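Local coordinates for protein PHOX (Pseudomonas fluorescens, PDB 4A9V) that hydrolyses phosphate monoesters as an alkaline phosphatase of the PhoX family, using a cofactor of iron and calcium ions, at residues A[188-193]-A[249-254]; A[424-429]-A[452-457]. One frame throughout, in Å; residues are numbered along the deposited sequence.

How the contacts relate
Both contacts belong to the beta-propeller of PhoX, on opposite sides of the chain's centre: their centres lie 33 Å apart, and their nearest atoms about 18 Å. Contact 1 comes first along the chain and closes before contact 2 opens. It pairs strands 189-193 and 249-252 in the middle of one sheet. Contact 2 belongs to another sheet, where 424-429 enters strand 428-434 and the loop 452-457 follows the neighbouring strand 443-451. The side chain of C192 comes within about 8 Å of the mu-oxo-diiron, and G427 within about 10 Å of a calcium ion, so both contacts lie near the cofactor without supplying a ligand, contact 1 closer than contact 2.

Contact 1 (A[188-193]-A[249-254]); sequences TYLTCE and VVEIDP
Four backbone hydrogen bonds tie 189-193 to 249-252 as antiparallel strands. Y189 and I252 form one hydrogen-bonded pair, with Y189 N to I252 O at 2.8 Å and the return bond from I252 N just as short; T191 and V250 form the next. Three of the four donors lie nearly along the C=O axis. On the face carrying Y189, T191, V250 and I252, the T191 methyl CG2 takes the crowded position between backbone N and carbonyl carbon and meets V250 CB at 3.6 Å. I252 CD1 lies 3.9 Å from T191 CG2 and also reaches the edge of the Y189 ring, near its plane, 4.2 Å from CD2. On the other face, L190 CD2 lies 3.8 Å from E251 CB, the two side chains running alongside each other. E251, extended with CG anti to the backbone N (chi1 -173°), reaches past L190 to the strand's start, where T188 OG1 donates to the anti lone pair of E251 OE2 at 2.7 Å. W186 NE1 also binds OE2, and R264 forms a salt bridge with OE1, which would favour the ionised carboxylate. An alanine in place of E251 would probably loosen the T188 end of the pair and leave R264 without this buried counter-charge. Further out, N88 takes the hydroxyls of Y189 and T191, and strand 68-76 packs on the Y189 ring. These are inner strands of an antiparallel stretch of propeller sheet, whose C192 end approaches the iron-calcium site.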
ATOM      1  N   THR A 188      -2.650  -6.157 -15.894  1.00  7.30           N
ATOM      2  CA  THR A 188      -2.599  -4.767 -15.488  1.00  7.10           C
ATOM      3  C   THR A 188      -2.235  -4.603 -14.014  1.00  6.50           C
ATOM      4  O   THR A 188      -2.227  -5.559 -13.231  1.00  6.74           O
ATOM      5  CB  THR A 188      -3.909  -4.025 -15.790  1.00  7.75           C
ATOM      6  OG1 THR A 188      -4.955  -4.562 -14.977  1.00  7.86           O
ATOM      7  CG2 THR A 188      -4.274  -4.116 -17.275  1.00  9.14           C
ATOM      8  N   TYR A 189      -1.862  -3.371 -13.687  1.00  6.36           N
ATOM      9  CA  TYR A 189      -1.386  -3.000 -12.368  1.00  6.38           C
ATOM     10  C   TYR A 189      -2.413  -2.079 -11.718  1.00  6.20           C
ATOM     11  O   TYR A 189      -2.924  -1.160 -12.368  1.00  7.39           O
ATOM     12  CB  TYR A 189      -0.059  -2.248 -12.518  1.00  6.40           C
ATOM     13  CG  TYR A 189       0.578  -1.829 -11.215  1.00  6.04           C
ATOM     14  CD1 TYR A 189       1.071  -2.778 -10.343  1.00  5.85           C
ATOM     15  CD2 TYR A 189       0.767  -0.486 -10.898  1.00  6.54           C
ATOM     16  CE1 TYR A 189       1.694  -2.415  -9.165  1.00  6.39           C
ATOM     17  CE2 TYR A 189       1.393  -0.110  -9.717  1.00  6.32           C
ATOM     18  CZ  TYR A 189       1.875  -1.084  -8.869  1.00  6.40           C
ATOM     19  OH  TYR A 189       2.524  -0.767  -7.697  1.00  7.26           O
ATOM     20  N   LEU A 190      -2.702  -2.311 -10.441  1.00  6.17           N
ATOM     21  CA  LEU A 190      -3.525  -1.396  -9.662  1.00  6.17           C
ATOM     22  C   LEU A 190      -2.652  -0.650  -8.668  1.00  6.19           C
ATOM     23  O   LEU A 190      -1.848  -1.259  -7.951  1.00  6.91           O
ATOM     24  CB  LEU A 190      -4.619  -2.164  -8.911  1.00  6.69           C
ATOM     25  CG  LEU A 190      -5.533  -3.051  -9.766  1.00  7.17           C
ATOM     26  CD1 LEU A 190      -6.595  -3.720  -8.905  1.00  7.53           C
ATOM     27  CD2 LEU A 190      -6.171  -2.287 -10.917  1.00  8.27           C
ATOM     28  N   THR A 191      -2.786   0.670  -8.671  1.00  6.46           N
ATOM     29  CA  THR A 191      -2.121   1.507  -7.699  1.00  6.38           C
ATOM     30  C   THR A 191      -3.166   2.228  -6.849  1.00  6.25           C
ATOM     31  O   THR A 191      -4.237   2.592  -7.329  1.00  7.88           O
ATOM     32  CB  THR A 191      -1.135   2.496  -8.360  1.00  7.01           C
ATOM     33  OG1 THR A 191      -0.383   3.147  -7.335  1.00  7.31           O
ATOM     34  CG2 THR A 191      -1.839   3.547  -9.197  1.00  7.14           C
ATOM     35  N   CYS A 192      -2.864   2.391  -5.569  1.00  5.49           N
ATOM     36  CA  CYS A 192      -3.846   2.781  -4.573  1.00  5.98           C
ATOM     37  C   CYS A 192      -3.491   4.135  -3.973  1.00  6.15           C
ATOM     38  O   CYS A 192      -2.410   4.303  -3.414  1.00  7.08           O
ATOM     39  CB  CYS A 192      -3.868   1.734  -3.469  1.00  6.50           C
ATOM     40  SG  CYS A 192      -4.584   0.177  -4.010  1.00  8.53           S
ATOM     41  N   GLU A 193      -4.405   5.094  -4.078  1.00  6.15           N
ATOM     42  CA  GLU A 193      -4.222   6.424  -3.501  1.00  6.73           C
ATOM     43  C   GLU A 193      -4.670   6.400  -2.046  1.00  7.02           C
ATOM     44  O   GLU A 193      -5.833   6.128  -1.758  1.00  7.05           O
ATOM     45  CB  GLU A 193      -5.041   7.448  -4.298  1.00  6.69           C
ATOM     46  CG  GLU A 193      -4.558   7.574  -5.730  1.00  7.02           C
ATOM     47  CD  GLU A 193      -5.494   8.320  -6.672  1.00  6.84           C
ATOM     48  OE1 GLU A 193      -6.646   8.654  -6.309  1.00  7.55           O
ATOM     49  OE2 GLU A 193      -5.052   8.578  -7.817  1.00  7.50           O
ATOM     50  N   VAL A 249      -8.586   3.643  -6.607  1.00  6.09           N
ATOM     51  CA  VAL A 249      -7.720   2.655  -7.225  1.00  6.22           C
ATOM     52  C   VAL A 249      -7.592   2.996  -8.705  1.00  7.00           C
ATOM     53  O   VAL A 249      -8.584   3.254  -9.384  1.00  7.80           O
ATOM     54  CB  VAL A 249      -8.305   1.246  -7.051  1.00  6.38           C
ATOM     55  CG1 VAL A 249      -7.400   0.213  -7.703  1.00  8.86           C
ATOM     56  CG2 VAL A 249      -8.479   0.931  -5.574  1.00  7.91           C
ATOM     57  N   VAL A 250      -6.355   3.013  -9.182  1.00  6.26           N
ATOM     58  CA  VAL A 250      -6.040   3.424 -10.541  1.00  6.46           C
ATOM     59  C   VAL A 250      -5.406   2.249 -11.286  1.00  6.28           C
ATOM     60  O   VAL A 250      -4.487   1.609 -10.784  1.00  6.81           O
ATOM     61  CB  VAL A 250      -5.062   4.618 -10.522  1.00  7.22           C
ATOM     62  CG1 VAL A 250      -4.757   5.080 -11.935  1.00  8.98           C
ATOM     63  CG2 VAL A 250      -5.629   5.756  -9.693  1.00  8.89           C
ATOM     64  N   GLU A 251      -5.931   1.939 -12.468  1.00  5.92           N
ATOM     65  CA  GLU A 251      -5.476   0.808 -13.263  1.00  6.49           C
ATOM     66  C   GLU A 251      -4.547   1.290 -14.382  1.00  6.57           C
ATOM     67  O   GLU A 251      -4.864   2.230 -15.126  1.00  7.45           O
ATOM     68  CB  GLU A 251      -6.679   0.063 -13.845  1.00  6.81           C
ATOM     69  CG  GLU A 251      -6.301  -1.227 -14.556  1.00  6.97           C
ATOM     70  CD  GLU A 251      -7.486  -2.089 -14.963  1.00  7.65           C
ATOM     71  OE1 GLU A 251      -8.640  -1.617 -14.872  1.00  8.27           O
ATOM     72  OE2 GLU A 251      -7.247  -3.206 -15.469  1.00  8.75           O
ATOM     73  N   ILE A 252      -3.381   0.653 -14.450  1.00  6.56           N
ATOM     74  CA  ILE A 252      -2.306   0.982 -15.379  1.00  6.92           C
ATOM     75  C   ILE A 252      -1.942  -0.257 -16.195  1.00  7.41           C
ATOM     76  O   ILE A 252      -1.797  -1.345 -15.647  1.00  7.53           O
ATOM     77  CB  ILE A 252      -1.057   1.452 -14.591  1.00  7.22           C
ATOM     78  CG1 ILE A 252      -1.337   2.778 -13.873  1.00  7.46           C
ATOM     79  CG2 ILE A 252       0.170   1.564 -15.489  1.00  9.01           C
ATOM     80  CD1 ILE A 252      -0.378   3.095 -12.741  1.00  8.60           C
ATOM     81  N   ASP A 253      -1.747  -0.065 -17.499  1.00  7.38           N
ATOM     82  CA  ASP A 253      -1.236  -1.122 -18.359  1.00  7.89           C
ATOM     83  C   ASP A 253       0.262  -0.934 -18.574  1.00  8.03           C
ATOM     84  O   ASP A 253       0.669  -0.084 -19.361  1.00  8.14           O
ATOM     85  CB  ASP A 253      -1.959  -1.100 -19.704  1.00  8.97           C
ATOM     86  CG  ASP A 253      -1.513  -2.219 -20.629  1.00  9.94           C
ATOM     87  OD1 ASP A 253      -0.574  -2.964 -20.268  1.00  9.83           O
ATOM     88  OD2 ASP A 253      -2.079  -2.335 -21.742  1.00 13.30           O
ATOM     89  N   PRO A 254       1.092  -1.709 -17.860  1.00  7.93           N
ATOM     90  CA  PRO A 254       2.527  -1.471 -17.969  1.00  8.34           C
ATOM     91  C   PRO A 254       3.092  -1.835 -19.341  1.00  8.49           C
ATOM     92  O   PRO A 254       4.194  -1.416 -19.681  1.00  8.58           O
ATOM     93  CB  PRO A 254       3.116  -2.376 -16.884  1.00  8.81           C
ATOM     94  CG  PRO A 254       2.127  -3.486 -16.747  1.00  9.69           C
ATOM     95  CD  PRO A 254       0.782  -2.860 -16.990  1.00  8.03           C
TER

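Contact 2 (A[424-429]-A[452-457]); sequences NVYGQI and AGNPSV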
ATOM      1  N   ASN A 424      -3.587   0.296  21.280  1.00  8.51           N
ATOM      2  CA  ASN A 424      -2.842  -0.752  20.611  1.00  8.62           C
ATOM      3  C   ASN A 424      -1.647  -0.163  19.858  1.00  8.15           C
ATOM      4  O   ASN A 424      -1.812   0.536  18.859  1.00  9.98           O
ATOM      5  CB  ASN A 424      -3.799  -1.444  19.641  1.00  8.27           C
ATOM      6  CG  ASN A 424      -3.121  -2.469  18.757  1.00  7.74           C
ATOM      7  OD1 ASN A 424      -2.052  -2.991  19.084  1.00  8.68           O
ATOM      8  ND2 ASN A 424      -3.793  -2.829  17.664  1.00  7.65           N
ATOM      9  N   VAL A 425      -0.449  -0.384  20.392  1.00  8.23           N
ATOM     10  CA  VAL A 425       0.761   0.150  19.784  1.00  9.04           C
ATOM     11  C   VAL A 425       1.504  -0.858  18.910  1.00  8.07           C
ATOM     12  O   VAL A 425       2.474  -0.491  18.248  1.00 10.18           O
ATOM     13  CB  VAL A 425       1.720   0.745  20.840  1.00 10.41           C
ATOM     14  CG1 VAL A 425       1.010   1.810  21.663  1.00 13.04           C
ATOM     15  CG2 VAL A 425       2.304  -0.336  21.736  1.00 12.79           C
ATOM     16  N   TYR A 426       1.065  -2.116  18.912  1.00  7.49           N
ATOM     17  CA  TYR A 426       1.823  -3.180  18.247  1.00  7.50           C
ATOM     18  C   TYR A 426       1.192  -3.733  16.972  1.00  6.85           C
ATOM     19  O   TYR A 426       1.911  -4.171  16.081  1.00  7.31           O
ATOM     20  CB  TYR A 426       2.089  -4.343  19.197  1.00  8.69           C
ATOM     21  CG  TYR A 426       2.924  -3.977  20.403  1.00  8.81           C
ATOM     22  CD1 TYR A 426       4.268  -3.659  20.271  1.00  9.53           C
ATOM     23  CD2 TYR A 426       2.385  -4.020  21.686  1.00  9.69           C
ATOM     24  CE1 TYR A 426       5.044  -3.362  21.382  1.00  9.42           C
ATOM     25  CE2 TYR A 426       3.159  -3.744  22.801  1.00  9.89           C
ATOM     26  CZ  TYR A 426       4.490  -3.447  22.647  1.00  9.74           C
ATOM     27  OH  TYR A 426       5.231  -3.161  23.776  1.00 10.53           O
ATOM     28  N   GLY A 427      -0.135  -3.831  16.943  1.00  6.96           N
ATOM     29  CA  GLY A 427      -0.830  -4.394  15.790  1.00  7.11           C
ATOM     30  C   GLY A 427      -1.032  -5.898  15.831  1.00  6.57           C
ATOM     31  O   GLY A 427      -0.672  -6.588  16.793  1.00  6.92           O
ATOM     32  N   GLN A 428      -1.639  -6.399  14.764  1.00  6.55           N
ATOM     33  CA  GLN A 428      -2.028  -7.792  14.674  1.00  6.70           C
ATOM     34  C   GLN A 428      -2.305  -8.117  13.203  1.00  6.34           C
ATOM     35  O   GLN A 428      -2.407  -7.207  12.370  1.00  7.80           O
ATOM     36  CB  GLN A 428      -3.259  -8.089  15.562  1.00  7.15           C
ATOM     37  CG  GLN A 428      -4.536  -7.336  15.188  1.00  7.08           C
ATOM     38  CD  GLN A 428      -4.745  -6.059  15.989  1.00  6.76           C
ATOM     39  OE1 GLN A 428      -3.828  -5.551  16.631  1.00  7.70           O
ATOM     40  NE2 GLN A 428      -5.939  -5.489  15.885  1.00  7.61           N
ATOM     41  N   ILE A 429      -2.294  -9.407  12.879  1.00  6.41           N
ATOM     42  CA  ILE A 429      -2.634  -9.862  11.532  1.00  6.72           C
ATOM     43  C   ILE A 429      -3.905 -10.697  11.597  1.00  6.18           C
ATOM     44  O   ILE A 429      -3.983 -11.708  12.317  1.00  6.87           O
ATOM     45  CB  ILE A 429      -1.500 -10.660  10.859  1.00  7.09           C
ATOM     46  CG1 ILE A 429      -0.222  -9.818  10.831  1.00  7.69           C
ATOM     47  CG2 ILE A 429      -1.930 -11.070   9.457  1.00  8.61           C
ATOM     48  CD1 ILE A 429       0.972 -10.520  10.215  1.00 10.15           C
ATOM     49  N   ALA A 452       0.838  -8.965  17.585  1.00  7.27           N
ATOM     50  CA  ALA A 452       2.189  -8.513  17.866  1.00  7.63           C
ATOM     51  C   ALA A 452       2.275  -7.970  19.285  1.00  7.50           C
ATOM     52  O   ALA A 452       1.292  -7.490  19.846  1.00  8.05           O
ATOM     53  CB  ALA A 452       2.618  -7.461  16.855  1.00  7.57           C
ATOM     54  N   GLY A 453       3.463  -8.053  19.863  1.00  7.76           N
ATOM     55  CA  GLY A 453       3.680  -7.545  21.202  1.00  7.88           C
ATOM     56  C   GLY A 453       5.137  -7.623  21.587  1.00  8.63           C
ATOM     57  O   GLY A 453       5.991  -8.009  20.787  1.00  8.79           O
ATOM     58  N   ASN A 454       5.416  -7.248  22.828  1.00  8.51           N
ATOM     59  CA  ASN A 454       6.773  -7.282  23.342  1.00  8.87           C
ATOM     60  C   ASN A 454       6.821  -8.112  24.617  1.00  9.61           C
ATOM     61  O   ASN A 454       6.571  -7.602  25.706  1.00 10.28           O
ATOM     62  CB  ASN A 454       7.288  -5.868  23.628  1.00  9.40           C
ATOM     63  CG  ASN A 454       8.780  -5.845  23.896  1.00  9.75           C
ATOM     64  OD1 ASN A 454       9.323  -6.774  24.506  1.00 10.13           O
ATOM     65  ND2 ASN A 454       9.460  -4.825  23.387  1.00 10.26           N
ATOM     66  N   PRO A 455       7.087  -9.414  24.484  1.00  9.62           N
ATOM     67  CA  PRO A 455       7.085 -10.297  25.648  1.00 10.68           C
ATOM     68  C   PRO A 455       8.320 -10.132  26.533  1.00 11.92           C
ATOM     69  O   PRO A 455       8.349 -10.675  27.631  1.00 14.30           O
ATOM     70  CB  PRO A 455       7.053 -11.699  25.033  1.00 11.37           C
ATOM     71  CG  PRO A 455       7.614 -11.531  23.663  1.00 10.85           C
ATOM     72  CD  PRO A 455       7.173 -10.168  23.219  1.00  9.41           C
ATOM     73  N   SER A 456       9.286  -9.328  26.103  1.00 10.93           N
ATOM     74  CA  SER A 456      10.411  -8.972  26.964  1.00 12.61           C
ATOM     75  C   SER A 456      10.020  -7.896  27.975  1.00 13.44           C
ATOM     76  O   SER A 456      10.397  -7.964  29.145  1.00 20.20           O
ATOM     77  CB  SER A 456      11.597  -8.498  26.124  1.00 14.41           C
ATOM     78  OG  SER A 456      12.209  -9.586  25.462  1.00 21.51           O
ATOM     79  N   VAL A 457       9.194  -6.955  27.534  1.00 12.10           N
ATOM     80  CA  VAL A 457       8.833  -5.795  28.335  1.00 13.25           C
ATOM     81  C   VAL A 457       7.500  -6.030  29.052  1.00 12.91           C
ATOM     82  O   VAL A 457       7.297  -5.546  30.164  1.00 15.42           O
ATOM     83  CB  VAL A 457       8.742  -4.544  27.443  1.00 13.02           C
ATOM     84  CG1 VAL A 457       8.219  -3.357  28.234  1.00 14.80           C
ATOM     85  CG2 VAL A 457      10.096  -4.231  26.817  1.00 14.89           C
TER
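Two loops flanking adjacent strands of a propeller sheet meet here: 424-429 turns into strand 428-434, and the loop 452-457 follows strand 443-451. The Y426 ring carries most of the contact. Its CG is anti to the carbonyl carbon (chi1 -62°), which lays one ring face against the backbone of G453. G453 CA stands 3.9 Å from the Y426 ring centroid, 17° off the normal, a CH-pi contact; N454 N lies over the same face, nearer the rim. V425 CG2 covers the opposite face, 3.6 Å above the ring's centre, so the ring is sandwiched. At its far end Y426 OH meets N454 CB at 3.4 Å. The hydroxyl and N454 ND2 share the backbone carbonyl oxygen of D502, which draws both segments to a third loop. At the root of the ring, Y426 CB packs on A452 CB at 3.9 Å. One backbone bond crosses, A452 N to G427 O at 2.9 Å, rather bent at 134°. G427 has backbone angles that would jam a side chain against the preceding carbonyl, so glycine suits this turn. N424 shapes it from within: OD1 accepts from G427 N at 3.0 Å and, less tightly, from Y426 N, both donors above the carbonyl plane. Its ND2 donates to an in-plane lone pair of Q428 OE1, bracing the strand's first residue. On the partner loop N454 OD1 accepts from V457 N at 3.0 Å. An Asx turn within an Asx motif at N424 thus faces a second Asx motif at N454, with a tyrosine between them.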